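Local coordinates for oxidoreductase (Bordetella pertussis, PDB 3Q2K), which probably oxidises the sugar of UDP-N-acetylglucosaminuronic acid with NAD as cofactor, on the route to 2,3-diacetamido-2,3-dideoxy-D-mannuronic acid, at residues C[148-153]-C[208-213]; C[156-161]-C[217-222]. One frame throughout, in Å; residues are numbered along the deposited sequence.

Interaction 1: residues C[148-153]-C[208-213]. With HP7 ((2S,3S,4R,5R,6R)-5-acetamido-6-[[[(2R,3S,4R,5R)-5-(2,4-dioxopyrimidin-1-yl)-3,4-dihydroxy-oxolan-2-yl]methoxy-hydroxy-phosphoryl]oxy-hydroxy-phosphoryl]oxy-3,4-dihydroxy-oxane-2-carboxylic acid), chain V.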
# COMPACT_ATOMS: atom_id res chain seq x y z
N VAL C 148 -13.70 7.29 34.64
CA VAL C 148 -12.28 7.32 34.36
C VAL C 148 -11.71 8.67 34.83
O VAL C 148 -12.24 9.74 34.54
CB VAL C 148 -12.01 7.11 32.86
CG1 VAL C 148 -10.52 7.25 32.56
CG2 VAL C 148 -12.62 5.77 32.43
N VAL C 149 -10.62 8.65 35.58
CA VAL C 149 -10.17 9.90 36.19
C VAL C 149 -9.58 10.79 35.11
O VAL C 149 -8.62 10.40 34.46
CB VAL C 149 -9.10 9.64 37.27
CG1 VAL C 149 -8.46 10.94 37.72
CG2 VAL C 149 -9.75 8.92 38.43
N LYS C 150 -10.15 11.97 34.89
CA LYS C 150 -9.51 12.87 33.95
C LYS C 150 -9.57 14.24 34.60
O LYS C 150 -10.37 15.08 34.19
CB LYS C 150 -10.23 12.88 32.60
CG LYS C 150 -9.31 12.63 31.43
CD LYS C 150 -9.13 11.14 31.30
CE LYS C 150 -8.33 10.83 30.03
NZ LYS C 150 -6.97 10.26 30.22
N GLN C 151 -8.71 14.48 35.58
CA GLN C 151 -8.95 15.64 36.44
C GLN C 151 -8.79 16.96 35.71
O GLN C 151 -9.45 17.93 36.10
CB GLN C 151 -8.22 15.61 37.79
CG GLN C 151 -6.71 15.83 37.74
CD GLN C 151 -5.97 14.52 37.52
OE1 GLN C 151 -6.50 13.59 36.90
NE2 GLN C 151 -4.77 14.42 38.08
N ASN C 152 -7.97 17.02 34.66
CA ASN C 152 -7.67 18.33 34.10
C ASN C 152 -8.94 18.90 33.48
O ASN C 152 -9.04 20.10 33.24
CB ASN C 152 -6.60 18.27 33.00
CG ASN C 152 -5.20 18.04 33.55
OD1 ASN C 152 -4.99 17.78 34.74
ND2 ASN C 152 -4.23 18.06 32.66
N ARG C 153 -9.92 18.03 33.26
CA ARG C 153 -11.15 18.54 32.68
C ARG C 153 -11.82 19.60 33.56
O ARG C 153 -12.59 20.45 33.11
CB ARG C 153 -12.11 17.40 32.33
CG ARG C 153 -11.75 16.63 31.08
CD ARG C 153 -12.84 15.61 30.80
NE ARG C 153 -12.53 14.72 29.68
CZ ARG C 153 -13.43 14.05 28.98
NH1 ARG C 153 -14.73 14.16 29.24
NH2 ARG C 153 -13.06 13.27 27.98
N GLN C 208 1.82 9.86 30.50
CA GLN C 208 1.81 11.27 30.91
C GLN C 208 0.97 12.22 30.07
O GLN C 208 0.37 13.15 30.62
CB GLN C 208 3.22 11.88 30.97
CG GLN C 208 4.05 11.36 32.12
CD GLN C 208 4.77 10.07 31.77
OE1 GLN C 208 4.78 9.65 30.61
NE2 GLN C 208 5.41 9.46 32.76
N ALA C 209 1.00 12.06 28.75
CA ALA C 209 0.33 13.01 27.87
C ALA C 209 -1.11 12.61 27.56
O ALA C 209 -1.82 13.30 26.82
CB ALA C 209 1.11 13.18 26.57
N SER C 210 -1.57 11.51 28.14
CA SER C 210 -2.96 11.11 27.91
C SER C 210 -4.00 12.15 28.33
O SER C 210 -5.02 12.27 27.65
CB SER C 210 -3.25 9.74 28.54
OG SER C 210 -3.06 9.79 29.94
N HIS C 211 -3.79 12.87 29.43
CA HIS C 211 -4.61 14.02 29.79
C HIS C 211 -4.64 15.00 28.63
O HIS C 211 -5.56 15.81 28.52
CB HIS C 211 -4.03 14.80 30.99
CG HIS C 211 -3.69 13.93 32.17
ND1 HIS C 211 -4.61 13.60 33.13
CD2 HIS C 211 -2.54 13.30 32.51
CE1 HIS C 211 -4.04 12.83 34.04
NE2 HIS C 211 -2.78 12.64 33.69
N TYR C 212 -3.58 14.98 27.83
CA TYR C 212 -3.48 15.96 26.76
C TYR C 212 -4.06 15.40 25.47
O TYR C 212 -4.72 16.12 24.73
CB TYR C 212 -2.04 16.45 26.58
CG TYR C 212 -1.66 17.20 27.83
CD1 TYR C 212 -1.70 18.59 27.87
CD2 TYR C 212 -1.35 16.51 29.00
CE1 TYR C 212 -1.41 19.25 29.04
CE2 TYR C 212 -1.07 17.17 30.18
CZ TYR C 212 -1.12 18.55 30.19
OH TYR C 212 -0.81 19.23 31.35
N VAL C 213 -3.84 14.11 25.21
CA VAL C 213 -4.55 13.46 24.12
C VAL C 213 -6.05 13.58 24.31
O VAL C 213 -6.73 13.85 23.32
CB VAL C 213 -4.09 12.01 23.96
CG1 VAL C 213 -4.92 11.28 22.92
CG2 VAL C 213 -2.65 12.04 23.53
N1 HP7 V . 9.57 14.91 37.40
C2 HP7 V . 10.83 15.29 37.12
O2 HP7 V . 11.84 14.57 37.16
N3 HP7 V . 11.06 16.57 36.76
C4 HP7 V . 10.04 17.44 36.67
O4 HP7 V . 10.34 18.58 36.28
C5 HP7 V . 8.73 17.05 36.95
C6 HP7 V . 8.51 15.73 37.33
PA HP7 V . 4.75 14.69 39.21
PB HP7 V . 1.99 13.97 38.96
O'P HP7 V . 4.70 10.67 35.64
O'Q HP7 V . 3.74 9.05 36.63
C1' HP7 V . 1.62 13.30 36.46
O1A HP7 V . 4.70 16.14 38.77
O1B HP7 V . 1.47 15.39 38.87
C1C HP7 V . 9.37 13.52 37.79
C2' HP7 V . 0.40 13.00 35.59
N2' HP7 V . -0.84 13.66 35.99
O2A HP7 V . 4.93 14.29 40.65
O2B HP7 V . 1.90 13.13 40.21
C2C HP7 V . 9.41 13.39 39.30
O2C HP7 V . 10.02 12.13 39.60
C3' HP7 V . 0.09 11.51 35.70
O3' HP7 V . -1.05 11.07 34.93
O3A HP7 V . 3.53 13.93 38.49
O3B HP7 V . 1.22 13.13 37.82
C3C HP7 V . 7.95 13.13 39.60
O3C HP7 V . 7.89 12.40 40.82
C4' HP7 V . 1.38 10.76 35.38
O4' HP7 V . 1.07 9.37 35.49
C4C HP7 V . 7.49 12.29 38.41
O4C HP7 V . 8.09 13.04 37.36
C5' HP7 V . 2.46 11.08 36.41
O5' HP7 V . 2.76 12.46 36.24
C5C HP7 V . 5.99 12.54 38.28
O5C HP7 V . 5.89 13.96 38.34
C6' HP7 V . 3.68 10.23 36.21
C7' HP7 V . -1.13 14.89 35.59
O7' HP7 V . -0.37 15.42 34.78
C8' HP7 V . -2.34 15.61 36.11
O HOH W 1 -7.00 14.69 32.86
O HOH W 2 -1.15 17.53 33.82

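Interaction 2: residues C[156-161]-C[217-222]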
# COMPACT_ATOMS: atom_id res chain seq x y z
N ALA C 156 -10.14 25.19 35.81
CA ALA C 156 -10.84 26.41 35.42
C ALA C 156 -10.44 26.99 34.07
O ALA C 156 -11.32 27.48 33.37
CB ALA C 156 -10.72 27.49 36.48
N THR C 157 -9.15 26.99 33.75
CA THR C 157 -8.73 27.49 32.43
C THR C 157 -9.39 26.73 31.28
O THR C 157 -9.87 27.35 30.33
CB THR C 157 -7.22 27.29 32.29
OG1 THR C 157 -6.96 25.94 32.68
CG2 THR C 157 -6.47 28.27 33.21
N LEU C 158 -9.42 25.40 31.34
CA LEU C 158 -9.88 24.60 30.21
C LEU C 158 -11.41 24.64 30.18
O LEU C 158 -12.02 24.64 29.11
CB LEU C 158 -9.36 23.16 30.30
CG LEU C 158 -7.85 22.91 30.13
CD1 LEU C 158 -7.41 21.47 30.39
CD2 LEU C 158 -7.36 23.38 28.76
N GLN C 159 -12.05 24.73 31.34
CA GLN C 159 -13.48 25.02 31.36
C GLN C 159 -13.87 26.27 30.58
O GLN C 159 -14.82 26.27 29.79
CB GLN C 159 -14.02 25.11 32.79
CG GLN C 159 -14.43 23.77 33.39
CD GLN C 159 -15.37 22.99 32.48
OE1 GLN C 159 -16.41 23.51 32.06
NE2 GLN C 159 -15.01 21.75 32.16
N LEU C 160 -13.14 27.36 30.76
CA LEU C 160 -13.44 28.56 29.97
C LEU C 160 -13.24 28.33 28.48
O LEU C 160 -13.96 28.85 27.63
CB LEU C 160 -12.50 29.70 30.37
CG LEU C 160 -12.69 30.46 31.68
CD1 LEU C 160 -11.52 31.42 31.86
CD2 LEU C 160 -13.99 31.23 31.57
N VAL C 161 -12.20 27.59 28.10
CA VAL C 161 -12.03 27.38 26.68
C VAL C 161 -13.23 26.57 26.18
O VAL C 161 -13.83 26.85 25.14
CB VAL C 161 -10.67 26.68 26.50
CG1 VAL C 161 -10.54 26.02 25.15
CG2 VAL C 161 -9.55 27.69 26.69
N ASP C 217 -10.23 15.38 21.49
CA ASP C 217 -11.64 15.11 21.22
C ASP C 217 -12.55 15.91 22.14
O ASP C 217 -13.48 16.56 21.68
CB ASP C 217 -11.97 13.62 21.38
CG ASP C 217 -13.42 13.35 21.08
OD1 ASP C 217 -14.27 13.84 21.84
OD2 ASP C 217 -13.68 12.69 20.05
N TRP C 218 -12.32 15.85 23.45
CA TRP C 218 -13.11 16.58 24.43
C TRP C 218 -13.30 18.06 24.08
O TRP C 218 -14.41 18.58 24.15
CB TRP C 218 -12.45 16.45 25.80
CG TRP C 218 -13.28 17.11 26.86
CD1 TRP C 218 -14.55 16.76 27.23
CD2 TRP C 218 -12.91 18.23 27.67
NE1 TRP C 218 -14.99 17.61 28.22
CE2 TRP C 218 -14.01 18.52 28.50
CE3 TRP C 218 -11.75 19.00 27.79
CZ2 TRP C 218 -13.98 19.54 29.45
CZ3 TRP C 218 -11.71 20.00 28.75
CH2 TRP C 218 -12.83 20.28 29.54
N LEU C 219 -12.24 18.73 23.66
CA LEU C 219 -12.35 20.17 23.45
C LEU C 219 -12.76 20.53 22.03
O LEU C 219 -13.65 21.36 21.81
CB LEU C 219 -11.03 20.89 23.76
CG LEU C 219 -10.77 21.24 25.23
CD1 LEU C 219 -9.41 21.91 25.37
CD2 LEU C 219 -11.85 22.17 25.74
N VAL C 220 -12.08 19.92 21.07
CA VAL C 220 -12.11 20.37 19.68
C VAL C 220 -13.10 19.61 18.79
O VAL C 220 -13.64 20.15 17.82
CB VAL C 220 -10.69 20.32 19.07
CG1 VAL C 220 -10.74 20.72 17.60
CG2 VAL C 220 -9.71 21.21 19.86
N GLY C 221 -13.36 18.35 19.13
CA GLY C 221 -14.40 17.58 18.45
C GLY C 221 -13.84 16.26 17.95
O GLY C 221 -12.70 15.91 18.25
N PRO C 222 -14.63 15.48 17.20
CA PRO C 222 -14.20 14.17 16.72
C PRO C 222 -12.97 14.20 15.83
O PRO C 222 -12.95 14.93 14.83
CB PRO C 222 -15.38 13.73 15.84
CG PRO C 222 -16.57 14.41 16.47
CD PRO C 222 -16.05 15.76 16.89

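Interaction 1: residues C[148-153]-C[208-213]
Asn152 and His211 both start out beside their own backbone N, anti to the carbonyl carbon (chi1 -74° and -50°), and this brings Asn152 ND2 to 3.7 Å from His211 CB. The site is the cleft of a Gfo/Idh/MocA-type dehydrogenase: 148-153 leaves the last strand of the NAD-binding Rossmann sheet, and 208-213 begins a helix of the C-terminal α/β domain. No direct hydrogen bond joins the segments. Instead, a water accepts from Asn152 N at 3.1 Å and also bonds His211 ND1, at 2.6 Å in the plane of the imidazole. The water links one ring nitrogen to the turn that follows the Rossmann strand, while the other is used on the sugar: His211 NE2 and the sugar hydroxyl O3' lie 2.6 Å apart and nearly straight (173°), either being a possible donor. The acetamido methyl C8' sits over one face of the imidazole, toward its rim. Gln151 brings OE1 to 3.8 Å from His211 CE1, its amide almost perpendicular to the imidazole, while its NE2 bonds O7N of the NADH. At the carboxylate of the same sugar, Gln208 NE2 donates to O'P over 3.2 Å, nearly straight.

Interaction 2: residues C[156-161]-C[217-222]
In the C-terminal α/β domain, helices 156-166 and 210-220 pack beside one another against the large mixed sheet, and the meeting point is a small set of side chains: Leu158, Gln159 and Val161 on the first, Trp218 and Leu219 on the second. The contact is almost wholly apolar, with no hydrogen bond across it. Trp218 sends its CG anti to its backbone N (chi1 -176°), which carries the six-membered part of the indole across to the other helix edge first. Two groups meet that edge near the ring plane. Leu158 CB comes to 4.2 Å from Trp218 CZ3, and Gln159 NE2 lies 3.6 Å from Trp218 CZ2, its amide turned 54° from the indole. The amide is not bonded to the ring: Gln159 NE2 donates to the carbonyl of Arg153, while its OE1 is taken by Lys163, so both ends of the amide are held. Arg153 and Lys162 each make a cation-pi contact with the indole.

Leu219 packs next to the indole. Its CD1 meets Leu158 CD2 at 4.2 Å, and its CD2 meets Val161 CG1 at 4.1 Å, so CD1 packs on Leu158 and CD2 reaches on to Val161, one turn further along helix 156-166. Val161 in turn rests on Val281 and Val283 of strand 279-284, which ties the helix pair to the sheet beneath. The last turn, 217-220, is a wider pi-type turn; after it Gly221, with a phi of 127°, leaves the helical path and Pro222 leads into strand 223-231. Helices layered in this way on a broad mixed sheet are characteristic of the C-terminal domain of Gfo/Idh/MocA oxidoreductases.

How the interactions relate
Leaving the last Rossmann strand, 146-148, the chain runs through 148-153 and straight into helix 156-166, laying down the first halves of both contacts. It then builds strand 173-181 and helix 186-190 before helix 210-220 supplies the second halves in the same order. Interaction 1 closes a loop of 54 intervening residues and interaction 2 one of 55; the loops cross, neither nested in the other. Interaction 1 ties the Rossmann domain to the C-terminal domain at the substrate, whereas interaction 2 lies within the helical layer; the centres of the two contacts lie about 12 Å apart. The two touch directly: Asn152 O is 3.6 Å from Leu158 CD1.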